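Local structure of putative 6-phosphogluconolactonase (Neisseria gonorrhoeae, 3LHI) at residues 39-44 and 66-71. The protein probably hydrolyses 6-phosphogluconolactone to 6-phosphogluconate, the second step of the oxidative pentose phosphate pathway. Residues are numbered along the deposited sequence; the frame is centred on the assembly and turned at random.
Sequences AVSGGR and TLADER
Val40 is gripped through its backbone by Thr66 and Ala68, which bracket Leu67 on the parallel neighbour. Its N donates to Thr66 O (2.9 Å), and its O accepts from Ala68 N (2.8 Å); both hydrogen bonds are nearly straight. Leu67 CA adds a C-H...O contact to the same oxygen.

The tight part of the contact is this hydrogen-bonded backbone; the side chains meet at ordinary van der Waals spacing. On one face the small CB of Ala39 meets Thr66 CG2 at 3.8 Å; OG1 of that threonine, anti to its backbone N (chi1 -163°), is instead hydrogen-bonded to Ile100 O, and a beta-branched residue with one methyl and one hydroxyl suits this divided role. On the other face Val40 CG2 and Leu67 CD2 touch more lightly, 4.2 Å apart, branched apolar groups suited to a buried sheet face. Past the paired strands, Ser41 OG lies 3.5 Å from Ala68 CB while hydrogen-bonding to Ile132 O, a place suited to a small hydroxyl.

Beyond this point the chains diverge, and direct contact gives way to a bridging water near the partly exposed Gly42 and Gly43. The water accepts from Gly42 N (2.8 Å) and donates to Asp69 OD1 (2.6 Å); the other carboxylate oxygen, OD2, is hydrogen-bonded to Ser143 OG. Gly43, with phi at 80°, takes a backbone shape in which a side chain's first carbon would crowd the carbonyl O of Gly42.

The pairing closes the beta-alpha-beta unit of strand 36-40, helix 47-54 and strand 63-71. Helix 81-88 packs on Val40 and Leu67 through Val85, while Leu131 of strand 130-133 and Met178 of strand 175-178 adjoin Ala39.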
# COMPACT_ATOMS: atom_id res chain seq x y z
N ALA A 39 -1.23 -5.98 2.34
CA ALA A 39 -0.67 -5.19 1.25
C ALA A 39 0.02 -3.98 1.89
O ALA A 39 -0.55 -3.30 2.74
CB ALA A 39 -1.79 -4.73 0.25
N VAL A 40 1.27 -3.73 1.47
CA VAL A 40 2.04 -2.61 1.97
C VAL A 40 2.44 -1.67 0.83
O VAL A 40 2.48 -2.05 -0.33
CB VAL A 40 3.32 -3.10 2.72
CG1 VAL A 40 2.92 -4.03 3.90
CG2 VAL A 40 4.30 -3.82 1.77
N SER A 41 2.76 -0.45 1.25
CA SER A 41 3.25 0.59 0.35
C SER A 41 4.76 0.75 0.50
O SER A 41 5.34 0.40 1.54
CB SER A 41 2.51 1.90 0.61
OG SER A 41 1.11 1.74 0.35
N GLY A 42 5.39 1.36 -0.51
CA GLY A 42 6.83 1.52 -0.53
C GLY A 42 7.27 2.89 -0.12
O GLY A 42 6.65 3.57 0.67
N GLY A 43 8.44 3.30 -0.63
CA GLY A 43 9.11 4.47 -0.10
C GLY A 43 9.87 4.24 1.19
O GLY A 43 9.88 3.11 1.73
N ARG A 44 10.42 5.32 1.74
CA ARG A 44 11.18 5.26 3.02
C ARG A 44 10.39 5.29 4.27
O ARG A 44 10.82 4.69 5.29
CB ARG A 44 12.18 6.44 3.10
CG ARG A 44 13.09 6.45 1.95
CD ARG A 44 14.04 5.27 1.80
NE ARG A 44 14.75 5.00 3.06
CZ ARG A 44 15.60 3.97 3.22
NH1 ARG A 44 15.87 3.11 2.25
NH2 ARG A 44 16.14 3.80 4.42
N THR A 66 1.86 -8.60 -0.15
CA THR A 66 1.94 -8.01 -1.45
C THR A 66 2.04 -6.49 -1.31
O THR A 66 2.22 -5.94 -0.23
CB THR A 66 0.70 -8.41 -2.27
OG1 THR A 66 0.95 -8.18 -3.68
CG2 THR A 66 -0.61 -7.71 -1.83
N LEU A 67 1.96 -5.82 -2.46
CA LEU A 67 2.08 -4.38 -2.56
C LEU A 67 0.80 -3.67 -2.91
O LEU A 67 0.01 -4.20 -3.69
CB LEU A 67 3.09 -4.05 -3.67
CG LEU A 67 4.48 -4.58 -3.49
CD1 LEU A 67 5.34 -4.44 -4.75
CD2 LEU A 67 5.12 -3.87 -2.33
N ALA A 68 0.65 -2.46 -2.40
CA ALA A 68 -0.46 -1.59 -2.80
C ALA A 68 -0.22 -1.04 -4.22
O ALA A 68 -1.18 -0.69 -4.91
CB ALA A 68 -0.57 -0.42 -1.84
N ASP A 69 1.05 -0.95 -4.62
CA ASP A 69 1.44 -0.40 -5.89
C ASP A 69 2.88 -0.77 -6.16
O ASP A 69 3.64 -1.04 -5.22
CB ASP A 69 1.21 1.12 -6.01
CG ASP A 69 2.11 1.93 -5.13
OD1 ASP A 69 2.13 1.70 -3.92
OD2 ASP A 69 2.78 2.85 -5.65
N GLU A 70 3.25 -0.79 -7.44
CA GLU A 70 4.61 -1.16 -7.83
C GLU A 70 5.02 -0.36 -9.03
O GLU A 70 4.21 0.00 -9.89
CB GLU A 70 4.71 -2.66 -8.06
CG GLU A 70 6.04 -3.22 -8.53
CD GLU A 70 7.24 -2.96 -7.62
OE1 GLU A 70 7.53 -1.80 -7.35
OE2 GLU A 70 7.87 -3.93 -7.21
N ARG A 71 6.32 -0.05 -9.09
CA ARG A 71 6.96 0.52 -10.26
C ARG A 71 7.24 -0.58 -11.23
O ARG A 71 7.74 -1.67 -10.85
CB ARG A 71 8.26 1.23 -9.83
CG ARG A 71 8.13 2.44 -8.96
CD ARG A 71 7.73 2.16 -7.52
NE ARG A 71 7.68 3.38 -6.76
CZ ARG A 71 8.75 4.04 -6.31
NH1 ARG A 71 9.96 3.54 -6.45
NH2 ARG A 71 8.55 5.16 -5.64
O HOH W 1 4.04 2.82 -2.49